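Local structure of maltose ABC transporter, periplasmic maltose-binding protein (Thermotoga maritima, 2GHB) at residues 84-89 with 303-308; 90-95 with 103-108; 2-7 with 31-36; 37-42 with 58-63; 147-152 with 212-217. The protein probably binds maltose or related maltodextrins in the periplasm and delivers them to a membrane-embedded ABC transporter for uptake. One frame throughout, in Å; residues are numbered along the deposited sequence.

Contact 1 of 5, residues 84-89 with 303-308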
# COMPACT_ATOMS: atom_id res chain seq x y z
N LEU A 84 -19.65 2.24 -5.33
CA LEU A 84 -18.25 2.66 -5.23
C LEU A 84 -17.98 3.68 -4.12
O LEU A 84 -16.84 3.80 -3.66
CB LEU A 84 -17.75 3.24 -6.56
CG LEU A 84 -17.34 2.27 -7.67
CD1 LEU A 84 -17.05 3.04 -8.97
CD2 LEU A 84 -16.15 1.43 -7.28
N LYS A 85 -19.02 4.42 -3.69
CA LYS A 85 -18.91 5.31 -2.53
C LYS A 85 -18.46 4.59 -1.24
O LYS A 85 -18.02 5.23 -0.29
CB LYS A 85 -20.26 6.02 -2.26
CG LYS A 85 -21.40 5.11 -1.81
CD LYS A 85 -22.62 5.92 -1.41
CE LYS A 85 -23.89 5.07 -1.29
NZ LYS A 85 -23.66 3.69 -0.75
N ASN A 86 -18.56 3.26 -1.21
CA ASN A 86 -18.21 2.49 -0.01
C ASN A 86 -16.76 1.97 0.01
O ASN A 86 -16.34 1.26 0.93
CB ASN A 86 -19.21 1.35 0.16
CG ASN A 86 -20.64 1.85 0.46
OD1 ASN A 86 -21.59 1.56 -0.27
ND2 ASN A 86 -20.79 2.58 1.55
N PHE A 87 -15.98 2.34 -1.00
CA PHE A 87 -14.60 1.92 -1.09
C PHE A 87 -13.73 3.07 -0.59
O PHE A 87 -14.10 4.22 -0.77
CB PHE A 87 -14.24 1.60 -2.53
CG PHE A 87 -14.75 0.27 -2.99
CD1 PHE A 87 -13.91 -0.82 -3.07
CD2 PHE A 87 -16.08 0.12 -3.37
CE1 PHE A 87 -14.39 -2.06 -3.53
CE2 PHE A 87 -16.56 -1.11 -3.83
CZ PHE A 87 -15.71 -2.19 -3.90
N TYR A 88 -12.59 2.76 0.02
CA TYR A 88 -11.58 3.79 0.35
C TYR A 88 -11.06 4.51 -0.90
O TYR A 88 -10.70 3.86 -1.91
CB TYR A 88 -10.39 3.17 1.09
CG TYR A 88 -10.76 2.72 2.50
CD1 TYR A 88 -10.89 3.65 3.53
CD2 TYR A 88 -10.98 1.39 2.77
CE1 TYR A 88 -11.26 3.24 4.84
CE2 TYR A 88 -11.34 0.96 4.06
CZ TYR A 88 -11.49 1.89 5.07
OH TYR A 88 -11.84 1.46 6.31
N GLU A 89 -10.96 5.83 -0.81
CA GLU A 89 -10.57 6.65 -1.96
C GLU A 89 -9.24 6.18 -2.48
O GLU A 89 -9.06 6.06 -3.69
CB GLU A 89 -10.49 8.14 -1.61
CG GLU A 89 -11.84 8.78 -1.14
CD GLU A 89 -11.76 10.31 -0.96
OE1 GLU A 89 -10.67 10.92 -1.21
OE2 GLU A 89 -12.82 10.89 -0.59
N PRO A 303 -9.12 -4.48 4.14
CA PRO A 303 -10.21 -4.37 3.18
C PRO A 303 -10.17 -3.07 2.39
O PRO A 303 -9.69 -2.04 2.88
CB PRO A 303 -11.46 -4.40 4.06
CG PRO A 303 -11.01 -3.95 5.39
CD PRO A 303 -9.60 -4.38 5.53
N SER A 304 -10.69 -3.15 1.16
CA SER A 304 -10.82 -1.98 0.28
C SER A 304 -12.12 -1.20 0.54
O SER A 304 -12.26 -0.09 0.04
CB SER A 304 -10.79 -2.46 -1.17
OG SER A 304 -11.87 -3.37 -1.39
N ARG A 305 -13.04 -1.78 1.33
CA ARG A 305 -14.35 -1.18 1.61
C ARG A 305 -14.50 -0.76 3.07
O ARG A 305 -14.14 -1.51 3.99
CB ARG A 305 -15.49 -2.16 1.27
CG ARG A 305 -15.69 -2.42 -0.21
CD ARG A 305 -16.87 -3.32 -0.43
NE ARG A 305 -18.12 -2.65 -0.09
CZ ARG A 305 -19.12 -2.40 -0.94
NH1 ARG A 305 -19.07 -2.80 -2.19
NH2 ARG A 305 -20.21 -1.79 -0.50
N LYS A 306 -15.05 0.43 3.26
CA LYS A 306 -15.25 1.02 4.57
C LYS A 306 -16.26 0.22 5.37
O LYS A 306 -16.09 0.02 6.57
CB LYS A 306 -15.70 2.47 4.41
CG LYS A 306 -14.65 3.39 3.78
CD LYS A 306 -15.18 4.78 3.42
CE LYS A 306 -16.17 4.76 2.25
NZ LYS A 306 -16.49 6.16 1.76
N ASP A 307 -17.29 -0.30 4.70
CA ASP A 307 -18.33 -1.07 5.39
C ASP A 307 -17.89 -2.50 5.74
O ASP A 307 -18.47 -3.13 6.63
CB ASP A 307 -19.66 -1.03 4.62
CG ASP A 307 -19.50 -1.34 3.14
OD1 ASP A 307 -18.40 -1.71 2.74
OD2 ASP A 307 -20.47 -1.20 2.38
N VAL A 308 -16.84 -3.00 5.08
CA VAL A 308 -16.26 -4.29 5.45
C VAL A 308 -15.34 -4.13 6.67
O VAL A 308 -15.28 -5.03 7.52
CB VAL A 308 -15.49 -4.95 4.27
CG1 VAL A 308 -14.75 -6.21 4.75
CG2 VAL A 308 -16.46 -5.31 3.12
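R305 and F87 are brought together by matching first torsions: in each, CG stands anti to the carbonyl carbon (chi1 -70° and -77°). CG of R305 consequently lies over the centre of one face of the F87 ring, 3.6 Å from its centroid, a CH-pi contact. A bend at chi3 (68°) then turns the guanidinium toward D307, which it meets side-on. NE donates to OD1 of D307 at 3.0 Å and NH2 to OD2, both in the guanidinium plane and both using syn lone pairs; D83 offers NH2 a second acidic partner. With R305 cut back to an alanine, the D307 carboxylate would probably lose its mate and that face of F87 its aliphatic cover. The backbones add a single bridge, in which K306 N donates to N86 O (2.8 Å) and Y88 N to S304 O (2.9 Å). K306 also lays CG over one face of the Y88 ring, offset toward the rim, while its NZ reaches K85 O at 2.7 Å. S304 OG turns elsewhere, to P105 O. The chemistry is thus layered: the carbon parts of two basic side chains cover aromatic rings, while their nitrogens find oxygen partners, the D307 carboxylate for R305 and the K85 carbonyl for K306.

Contact 2 of 5, residues 90-95 with 103-108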
# COMPACT_ATOMS: atom_id res chain seq x y z
N THR A 90 -8.31 5.88 -1.60
CA THR A 90 -6.95 5.53 -2.06
C THR A 90 -6.85 4.16 -2.74
O THR A 90 -5.95 3.92 -3.53
CB THR A 90 -5.86 5.68 -0.96
OG1 THR A 90 -5.84 4.53 -0.13
CG2 THR A 90 -6.13 6.89 -0.10
N ALA A 91 -7.79 3.26 -2.44
CA ALA A 91 -7.90 1.98 -3.12
C ALA A 91 -8.38 2.16 -4.57
O ALA A 91 -7.89 1.51 -5.47
CB ALA A 91 -8.87 1.08 -2.36
N LEU A 92 -9.38 3.02 -4.76
CA LEU A 92 -9.91 3.35 -6.08
C LEU A 92 -8.90 4.15 -6.86
O LEU A 92 -8.67 3.88 -8.03
CB LEU A 92 -11.23 4.13 -5.98
CG LEU A 92 -12.40 3.40 -5.34
CD1 LEU A 92 -13.63 4.29 -5.33
CD2 LEU A 92 -12.72 2.07 -5.99
N ASN A 93 -8.25 5.11 -6.19
CA ASN A 93 -7.21 5.93 -6.86
C ASN A 93 -6.08 5.05 -7.33
O ASN A 93 -5.55 5.21 -8.42
CB ASN A 93 -6.67 7.04 -5.94
CG ASN A 93 -7.64 8.19 -5.74
OD1 ASN A 93 -8.67 8.30 -6.42
ND2 ASN A 93 -7.32 9.06 -4.76
N ALA A 94 -5.72 4.08 -6.51
CA ALA A 94 -4.64 3.16 -6.86
C ALA A 94 -4.94 2.35 -8.12
O ALA A 94 -4.02 1.95 -8.83
CB ALA A 94 -4.37 2.23 -5.72
N PHE A 95 -6.22 2.06 -8.36
CA PHE A 95 -6.65 1.36 -9.58
C PHE A 95 -7.14 2.30 -10.69
O PHE A 95 -7.83 1.86 -11.59
CB PHE A 95 -7.69 0.24 -9.26
CG PHE A 95 -7.04 -1.08 -9.07
CD1 PHE A 95 -6.77 -1.90 -10.17
CD2 PHE A 95 -6.57 -1.46 -7.83
CE1 PHE A 95 -6.08 -3.08 -10.01
CE2 PHE A 95 -5.87 -2.64 -7.66
CZ PHE A 95 -5.61 -3.45 -8.76
N GLY A 103 -10.12 -0.91 -12.26
CA GLY A 103 -10.30 -2.15 -11.50
C GLY A 103 -11.09 -1.95 -10.22
O GLY A 103 -11.38 -0.82 -9.83
N ILE A 104 -11.45 -3.07 -9.58
CA ILE A 104 -12.17 -3.06 -8.31
C ILE A 104 -11.22 -3.64 -7.29
O ILE A 104 -10.89 -4.81 -7.35
CB ILE A 104 -13.44 -3.91 -8.36
CG1 ILE A 104 -14.43 -3.31 -9.39
CG2 ILE A 104 -14.07 -4.03 -6.96
CD1 ILE A 104 -14.94 -1.90 -9.05
N PRO A 105 -10.76 -2.81 -6.35
CA PRO A 105 -9.78 -3.30 -5.38
C PRO A 105 -10.43 -4.18 -4.30
O PRO A 105 -11.56 -3.94 -3.92
CB PRO A 105 -9.27 -1.99 -4.75
CG PRO A 105 -10.40 -1.11 -4.80
CD PRO A 105 -11.16 -1.43 -6.07
N TYR A 106 -9.73 -5.18 -3.82
CA TYR A 106 -10.22 -6.00 -2.70
C TYR A 106 -9.32 -5.99 -1.44
O TYR A 106 -9.76 -6.48 -0.38
CB TYR A 106 -10.40 -7.43 -3.13
CG TYR A 106 -9.15 -8.12 -3.59
CD1 TYR A 106 -8.36 -8.81 -2.69
CD2 TYR A 106 -8.79 -8.14 -4.92
CE1 TYR A 106 -7.23 -9.49 -3.10
CE2 TYR A 106 -7.62 -8.81 -5.35
CZ TYR A 106 -6.87 -9.48 -4.45
OH TYR A 106 -5.72 -10.15 -4.83
N ALA A 107 -8.10 -5.46 -1.55
CA ALA A 107 -7.14 -5.48 -0.45
C ALA A 107 -6.14 -4.36 -0.58
O ALA A 107 -5.71 -4.05 -1.69
CB ALA A 107 -6.40 -6.82 -0.42
N MET A 108 -5.76 -3.81 0.57
CA MET A 108 -4.74 -2.76 0.69
C MET A 108 -3.62 -3.25 1.63
O MET A 108 -3.80 -4.20 2.40
CB MET A 108 -5.32 -1.48 1.28
CG MET A 108 -6.36 -0.77 0.46
SD MET A 108 -6.85 0.81 1.15
CE MET A 108 -7.64 0.38 2.69
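T90, on the first turn of helix 89-94, meets strand 100-116 through its hydroxyl, with OG1 4.1 Å from SD of M108; the two side chains cross at about a right angle. That OG1 has a weak hydrogen bond to A325 O, so the sulfur is a packing neighbour. A91 follows with its CB directed at the strand, where it touches CG of P105 at 3.6 Å and SD of M108 at 4.1 Å. The extended chi2 of the methionine (-174°) carries the sulfur out to A91. One residue on, L92 approaches from the flank: its CD2 branch comes to 3.8 Å from CD of P105, so the pyrrolidine ring is touched by two successive helix residues. F95 closes the series. Its CD2 lies 4.1 Å from CB of P105, the side chains sliding past each other in opposite directions, and CD1 lies 3.8 Å from CA of G103, where a side chain on the glycine would run into the ring. No hydrogen bond links the segments, and the side-chain packing is largely apolar. The helix axis makes an angle of 125° with the strand. Beyond these residues, V263 and M267 of the antiparallel strand 260-268 touch P105 and F95 respectively, helix 316-327 packs on M108 through T322 and A325, and Y106 with A107 forms a classic beta bulge opposite Q264.

Contact 3 of 5, residues 2-7 with 31-36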
# COMPACT_ATOMS: atom_id res chain seq x y z
N GLN A 2 -22.24 -22.04 -25.70
CA GLN A 2 -21.99 -21.94 -24.21
C GLN A 2 -21.13 -20.71 -23.86
O GLN A 2 -19.91 -20.80 -23.81
CB GLN A 2 -21.33 -23.23 -23.69
CG GLN A 2 -22.26 -24.23 -22.94
CD GLN A 2 -23.63 -24.45 -23.58
OE1 GLN A 2 -23.78 -24.44 -24.81
NE2 GLN A 2 -24.64 -24.68 -22.74
N PRO A 3 -21.77 -19.56 -23.60
CA PRO A 3 -20.96 -18.39 -23.30
C PRO A 3 -20.33 -18.49 -21.90
O PRO A 3 -21.04 -18.81 -20.95
CB PRO A 3 -21.97 -17.25 -23.35
CG PRO A 3 -23.24 -17.86 -22.95
CD PRO A 3 -23.21 -19.28 -23.49
N LYS A 4 -19.03 -18.24 -21.78
CA LYS A 4 -18.35 -18.33 -20.47
C LYS A 4 -17.37 -17.19 -20.12
O LYS A 4 -16.89 -16.46 -20.99
CB LYS A 4 -17.66 -19.70 -20.32
CG LYS A 4 -16.17 -19.70 -20.52
CD LYS A 4 -15.59 -21.09 -20.30
CE LYS A 4 -14.26 -21.25 -21.04
NZ LYS A 4 -14.00 -22.68 -21.43
N LEU A 5 -17.10 -17.05 -18.82
CA LEU A 5 -16.06 -16.14 -18.33
C LEU A 5 -15.02 -16.96 -17.61
O LEU A 5 -15.35 -17.87 -16.85
CB LEU A 5 -16.61 -15.11 -17.36
CG LEU A 5 -17.67 -14.13 -17.85
CD1 LEU A 5 -18.16 -13.33 -16.64
CD2 LEU A 5 -17.11 -13.21 -18.92
N THR A 6 -13.77 -16.64 -17.88
CA THR A 6 -12.66 -17.23 -17.22
C THR A 6 -12.05 -16.16 -16.30
O THR A 6 -11.94 -15.00 -16.69
CB THR A 6 -11.61 -17.73 -18.24
OG1 THR A 6 -12.21 -18.73 -19.08
CG2 THR A 6 -10.41 -18.31 -17.52
N ILE A 7 -11.69 -16.57 -15.08
CA ILE A 7 -11.10 -15.69 -14.09
C ILE A 7 -9.83 -16.35 -13.59
O ILE A 7 -9.84 -17.52 -13.25
CB ILE A 7 -12.02 -15.50 -12.85
CG1 ILE A 7 -13.43 -15.10 -13.28
CG2 ILE A 7 -11.44 -14.46 -11.88
CD1 ILE A 7 -14.36 -14.79 -12.12
N GLU A 31 -21.56 -19.41 -17.77
CA GLU A 31 -20.67 -20.28 -16.97
C GLU A 31 -19.40 -19.52 -16.55
O GLU A 31 -18.81 -18.81 -17.36
CB GLU A 31 -20.28 -21.50 -17.81
CG GLU A 31 -19.13 -22.39 -17.29
CD GLU A 31 -19.52 -23.40 -16.25
OE1 GLU A 31 -20.74 -23.69 -16.10
OE2 GLU A 31 -18.59 -23.91 -15.57
N VAL A 32 -19.00 -19.65 -15.29
CA VAL A 32 -17.79 -18.98 -14.81
C VAL A 32 -16.74 -20.00 -14.43
O VAL A 32 -16.91 -20.74 -13.47
CB VAL A 32 -18.09 -18.01 -13.65
CG1 VAL A 32 -16.83 -17.36 -13.13
CG2 VAL A 32 -19.10 -16.96 -14.12
N GLU A 33 -15.68 -20.05 -15.21
CA GLU A 33 -14.57 -20.96 -14.98
C GLU A 33 -13.52 -20.20 -14.16
O GLU A 33 -13.19 -19.07 -14.50
CB GLU A 33 -14.08 -21.45 -16.35
CG GLU A 33 -12.63 -21.78 -16.49
CD GLU A 33 -12.28 -22.12 -17.94
OE1 GLU A 33 -12.78 -23.15 -18.40
OE2 GLU A 33 -11.54 -21.35 -18.61
N VAL A 34 -13.03 -20.80 -13.08
CA VAL A 34 -12.21 -20.09 -12.09
C VAL A 34 -10.93 -20.85 -11.85
O VAL A 34 -10.99 -22.01 -11.54
CB VAL A 34 -12.94 -19.92 -10.72
CG1 VAL A 34 -12.04 -19.27 -9.72
CG2 VAL A 34 -14.20 -19.10 -10.90
N GLN A 35 -9.80 -20.18 -12.00
CA GLN A 35 -8.47 -20.82 -12.01
C GLN A 35 -7.46 -20.06 -11.12
O GLN A 35 -7.26 -18.87 -11.30
CB GLN A 35 -7.99 -20.87 -13.48
CG GLN A 35 -6.75 -21.65 -13.74
CD GLN A 35 -6.27 -21.55 -15.19
OE1 GLN A 35 -7.06 -21.30 -16.13
NE2 GLN A 35 -4.97 -21.72 -15.37
N TYR A 36 -6.83 -20.75 -10.18
CA TYR A 36 -5.73 -20.16 -9.42
C TYR A 36 -4.50 -20.00 -10.31
O TYR A 36 -4.08 -20.95 -10.95
CB TYR A 36 -5.39 -20.99 -8.18
CG TYR A 36 -4.00 -20.78 -7.62
CD1 TYR A 36 -3.53 -19.50 -7.36
CD2 TYR A 36 -3.16 -21.85 -7.36
CE1 TYR A 36 -2.27 -19.30 -6.85
CE2 TYR A 36 -1.89 -21.65 -6.85
CZ TYR A 36 -1.44 -20.37 -6.59
OH TYR A 36 -0.17 -20.14 -6.08
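The E33 carboxylate is the flat group shared by two side chains of the neighbouring strand. T6 OG1 donates to OE2 at 2.7 Å from above the carboxylate plane, 48° out of it, while K4 NZ reaches the other oxygen, OE1, in a weak salt bridge of 3.3 Å. T6 and E33 lie side by side and point the same way, whereas the extended K4 chain crosses the glutamate obliquely. With chi1 at -61°, T6 OG1 sits beside its own backbone N, and its CG2 also packs on OE2. Beneath these groups the strands run parallel and exchange backbone hydrogen bonds: E31 and E33 accept from L5 and I7, and the carbonyls of P3, L5 and I7 receive the N-H groups of E31, E33 and Q35. The E33 N to L5 O bond is 2.7 Å long. On the face that carries L5, I7, V32 and V34 the contact turns apolar, with CD1 of I7 3.7 Å from CG1 of V32. The pair forms the two strands of a beta-alpha-beta crossover through helix 14-28, whose F24 covers L5 and V32; helix 275-286 packs on L5 and I7 through F281, and strand 58-62 adjoins strand 4-9 along its other edge.

Contact 4 of 5, residues 37-42 with 58-63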
# COMPACT_ATOMS: atom_id res chain seq x y z
N VAL A 37 -4.00 -18.77 -10.39
CA VAL A 37 -2.73 -18.46 -11.04
C VAL A 37 -1.96 -17.59 -10.05
O VAL A 37 -2.50 -16.63 -9.53
CB VAL A 37 -2.94 -17.74 -12.40
CG1 VAL A 37 -1.59 -17.48 -13.11
CG2 VAL A 37 -3.86 -18.56 -13.31
N ASN A 38 -0.74 -18.02 -9.74
CA ASN A 38 0.32 -17.23 -9.09
C ASN A 38 0.41 -15.75 -9.57
O ASN A 38 0.40 -15.50 -10.76
CB ASN A 38 1.64 -17.99 -9.38
CG ASN A 38 2.89 -17.20 -9.03
OD1 ASN A 38 2.94 -15.98 -9.16
ND2 ASN A 38 3.93 -17.92 -8.62
N PHE A 39 0.49 -14.79 -8.66
CA PHE A 39 0.61 -13.37 -9.03
C PHE A 39 1.63 -13.09 -10.14
O PHE A 39 1.32 -12.38 -11.10
CB PHE A 39 0.95 -12.49 -7.81
CG PHE A 39 -0.14 -11.50 -7.42
CD1 PHE A 39 -1.43 -11.93 -7.10
CD2 PHE A 39 0.14 -10.13 -7.37
CE1 PHE A 39 -2.42 -11.02 -6.74
CE2 PHE A 39 -0.86 -9.21 -7.00
CZ PHE A 39 -2.14 -9.66 -6.69
N GLN A 40 2.83 -13.67 -10.02
CA GLN A 40 3.91 -13.48 -11.02
C GLN A 40 3.51 -14.02 -12.39
O GLN A 40 3.72 -13.35 -13.41
CB GLN A 40 5.21 -14.17 -10.61
CG GLN A 40 5.67 -13.95 -9.16
CD GLN A 40 7.03 -14.60 -8.90
OE1 GLN A 40 8.08 -13.97 -9.11
NE2 GLN A 40 7.02 -15.86 -8.43
N ASP A 41 2.94 -15.21 -12.42
CA ASP A 41 2.52 -15.80 -13.67
C ASP A 41 1.37 -15.02 -14.30
O ASP A 41 1.12 -15.17 -15.51
CB ASP A 41 2.10 -17.26 -13.51
CG ASP A 41 3.19 -18.14 -12.87
OD1 ASP A 41 4.26 -17.59 -12.48
OD2 ASP A 41 2.94 -19.37 -12.75
N ILE A 42 0.64 -14.21 -13.52
CA ILE A 42 -0.53 -13.53 -14.07
C ILE A 42 -0.11 -12.35 -14.93
O ILE A 42 -0.64 -12.20 -16.03
CB ILE A 42 -1.56 -13.06 -12.98
CG1 ILE A 42 -2.30 -14.26 -12.37
CG2 ILE A 42 -2.57 -12.10 -13.58
CD1 ILE A 42 -3.32 -13.90 -11.29
N ILE A 58 -11.38 -11.88 -16.62
CA ILE A 58 -11.12 -11.11 -15.38
C ILE A 58 -9.86 -11.68 -14.77
O ILE A 58 -9.65 -12.88 -14.79
CB ILE A 58 -12.30 -11.24 -14.38
CG1 ILE A 58 -13.55 -10.64 -15.02
CG2 ILE A 58 -11.95 -10.53 -13.04
CD1 ILE A 58 -14.85 -10.92 -14.23
N ILE A 59 -8.97 -10.79 -14.32
CA ILE A 59 -7.76 -11.20 -13.59
C ILE A 59 -7.65 -10.43 -12.28
O ILE A 59 -8.22 -9.36 -12.14
CB ILE A 59 -6.45 -10.93 -14.40
CG1 ILE A 59 -6.26 -9.42 -14.68
CG2 ILE A 59 -6.47 -11.75 -15.74
CD1 ILE A 59 -4.91 -9.04 -15.28
N VAL A 60 -6.92 -11.01 -11.35
CA VAL A 60 -6.50 -10.32 -10.14
C VAL A 60 -5.06 -9.82 -10.37
O VAL A 60 -4.33 -10.37 -11.22
CB VAL A 60 -6.61 -11.28 -8.91
CG1 VAL A 60 -5.68 -10.89 -7.81
CG2 VAL A 60 -8.03 -11.32 -8.41
N GLY A 61 -4.64 -8.80 -9.65
CA GLY A 61 -3.28 -8.29 -9.82
C GLY A 61 -3.00 -7.09 -8.95
O GLY A 61 -3.88 -6.61 -8.22
N ALA A 62 -1.78 -6.57 -9.07
CA ALA A 62 -1.35 -5.42 -8.28
C ALA A 62 -1.73 -4.15 -8.99
O ALA A 62 -1.66 -4.06 -10.23
CB ALA A 62 0.17 -5.48 -8.03
N HIS A 63 -2.14 -3.14 -8.23
CA HIS A 63 -2.47 -1.85 -8.79
C HIS A 63 -1.28 -1.24 -9.58
O HIS A 63 -1.49 -0.39 -10.45
CB HIS A 63 -2.92 -0.87 -7.71
CG HIS A 63 -1.78 -0.13 -7.08
ND1 HIS A 63 -0.97 -0.70 -6.12
CD2 HIS A 63 -1.25 1.10 -7.33
CE1 HIS A 63 -0.03 0.17 -5.77
NE2 HIS A 63 -0.18 1.27 -6.49
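F39 reaches across to G61, A62 and V60 with the far end of its ring, where a helix packs on strand 58-62 of the mixed sheet in the alpha/beta core typical of periplasmic binding proteins. CZ lies 3.5 Å from C of G61, and CE2 is as close to N of A62, so the ring rests on main chain as much as on side chains. CE1 faces the CG1 branch of V60 in one of the two conformers of that valine. Deeper in, I42 points its CB at the strand and places its CG2 branch, which stands anti to the backbone N, against I59 CB at 4.1 Å. I42 and I59 slide past each other in opposite directions. No hydrogen bond joins the segments. The second shell begins at the helix start, where N38 serves as N-cap: its OD1 accepts weakly from D41 N, and its bond from Q40 N is too short to carry weight. Further out, Y106 of strand 100-116 and Q264 of strand 260-268 touch F39, Y106 also packs on V60, and W65 touches I42. The strand itself pairs in parallel with strand 4-9 and antiparallel with strand 260-268. Closest to the backbone, I42 CG2 lies 3.4 Å from the carbonyl oxygen of V60.

Contact 5 of 5, residues 147-152 with 212-217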
# COMPACT_ATOMS: atom_id res chain seq x y z
N GLY A 147 14.16 2.34 21.63
CA GLY A 147 12.89 3.05 21.76
C GLY A 147 12.10 3.16 20.45
O GLY A 147 10.87 3.05 20.45
N PHE A 148 12.79 3.40 19.34
CA PHE A 148 12.14 3.50 18.03
C PHE A 148 13.09 3.07 16.94
O PHE A 148 14.21 3.52 16.91
CB PHE A 148 11.64 4.93 17.78
CG PHE A 148 11.00 5.14 16.42
CD1 PHE A 148 9.77 4.56 16.12
CD2 PHE A 148 11.62 5.92 15.45
CE1 PHE A 148 9.18 4.75 14.88
CE2 PHE A 148 11.04 6.11 14.21
CZ PHE A 148 9.81 5.53 13.92
N ILE A 149 12.65 2.17 16.07
CA ILE A 149 13.41 1.82 14.88
C ILE A 149 12.50 1.81 13.63
O ILE A 149 11.35 1.35 13.68
CB ILE A 149 14.07 0.42 14.99
CG1 ILE A 149 14.71 0.21 16.35
CG2 ILE A 149 15.11 0.22 13.90
CD1 ILE A 149 15.20 -1.20 16.54
N THR A 150 13.02 2.36 12.54
CA THR A 150 12.48 2.13 11.20
C THR A 150 13.68 2.11 10.26
O THR A 150 14.81 2.28 10.71
CB THR A 150 11.36 3.17 10.80
OG1 THR A 150 10.65 2.70 9.64
CG2 THR A 150 11.92 4.57 10.51
N SER A 151 13.45 1.87 8.97
CA SER A 151 14.54 1.81 7.99
C SER A 151 14.88 3.24 7.55
O SER A 151 14.28 3.77 6.61
CB SER A 151 14.15 0.93 6.80
OG SER A 151 15.29 0.64 6.02
N ALA A 152 15.83 3.84 8.26
CA ALA A 152 16.11 5.28 8.20
C ALA A 152 16.47 5.88 6.84
O ALA A 152 16.14 7.05 6.56
CB ALA A 152 17.19 5.62 9.20
N GLN A 212 16.10 -5.26 8.38
CA GLN A 212 16.45 -6.46 9.13
C GLN A 212 16.59 -6.12 10.59
O GLN A 212 16.04 -6.80 11.44
CB GLN A 212 17.75 -7.10 8.61
CG GLN A 212 18.03 -8.51 9.18
CD GLN A 212 18.64 -8.48 10.59
OE1 GLN A 212 19.46 -7.61 10.92
NE2 GLN A 212 18.22 -9.43 11.44
N ILE A 213 17.29 -5.03 10.87
CA ILE A 213 17.50 -4.58 12.24
C ILE A 213 16.20 -4.17 12.92
O ILE A 213 15.96 -4.54 14.06
CB ILE A 213 18.54 -3.43 12.28
CG1 ILE A 213 19.91 -3.96 11.84
CG2 ILE A 213 18.62 -2.81 13.68
CD1 ILE A 213 20.86 -2.88 11.33
N MET A 214 15.36 -3.40 12.23
CA MET A 214 14.05 -3.05 12.78
C MET A 214 13.24 -4.31 13.13
O MET A 214 12.63 -4.41 14.19
CB MET A 214 13.27 -2.22 11.77
CG MET A 214 11.83 -1.97 12.18
SD MET A 214 10.85 -1.10 10.95
CE MET A 214 10.92 -2.22 9.57
N ASP A 215 13.23 -5.26 12.19
CA ASP A 215 12.32 -6.39 12.24
C ASP A 215 12.76 -7.41 13.30
O ASP A 215 11.95 -7.86 14.10
CB ASP A 215 12.25 -7.04 10.86
CG ASP A 215 11.20 -8.13 10.78
OD1 ASP A 215 11.46 -9.14 10.09
OD2 ASP A 215 10.11 -7.98 11.39
N SER A 216 14.05 -7.73 13.30
CA SER A 216 14.61 -8.72 14.23
C SER A 216 14.63 -8.22 15.67
O SER A 216 14.37 -8.98 16.60
CB SER A 216 16.02 -9.08 13.81
OG SER A 216 16.89 -8.01 14.10
N MET A 217 14.95 -6.95 15.85
CA MET A 217 14.98 -6.39 17.20
C MET A 217 13.60 -6.35 17.84
O MET A 217 13.49 -6.54 19.05
CB MET A 217 15.59 -4.99 17.18
CG MET A 217 17.07 -5.01 16.93
SD MET A 217 17.83 -3.50 17.51
CE MET A 217 17.82 -3.79 19.30
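I149 carries the tight part of this contact, driving both of its branches into helix 211-219. CG2 packs 3.6 Å from CA of M214 and 3.7 Å from its CB, and CD1 touches SD of M217, also at 3.6 Å. The division follows from chi1 (-44°), which sets CG1 beside the backbone N and CG2 anti to it, so that one methyl serves each methionine. Trimming I149 to an alanine is likely to open a gap beside CA and CB of M214 and to cost M217 SD its methyl neighbour. M214 in turn runs alongside the loop backbone: its chain is extended to SD, which comes to 3.6 Å from CA of T150, and its CG lies 3.7 Å from O of I149. The looser part lies at the margins. I213, partly exposed, offers little beyond its carbonyl oxygen, 4.2 Å from I149 CD1; S151 comes near only through its N, 4.4 Å from M214 SD, while its hydroxyl bonds to E154. No hydrogen bond spans the segments. Around them, I149 pairs by backbone hydrogen bonding with M225 at the start of strand 225-228, I226 and I227 of that strand touch M214 and T150, and Y157 of helix 155-164 packs on T150, S151 and M214.

How the contacts relate
Contacts 1, 2, 4 and 3, in that order, form an unbroken chain of touching neighbours. Contacts 1 and 2 lie 9 Å apart between centres and join where S304 OG meets P105 O at 2.6 Å, a probable hydrogen bond. Contact 2 in turn touches contact 4, with F95 CE2 3.4 Å from H63 CB. Contacts 3 and 4 meet through the neighbouring strands 4-9 and 58-62, linked by a probable hydrogen bond from I58 N to T6 O. Contact 5 stands apart: its centre is 45 Å from that of contact 3 and 32 Å from that of contact 1, across the centre of the chain, consistent with the two-lobed architecture of this family, whose sugar site usually lies between the lobes.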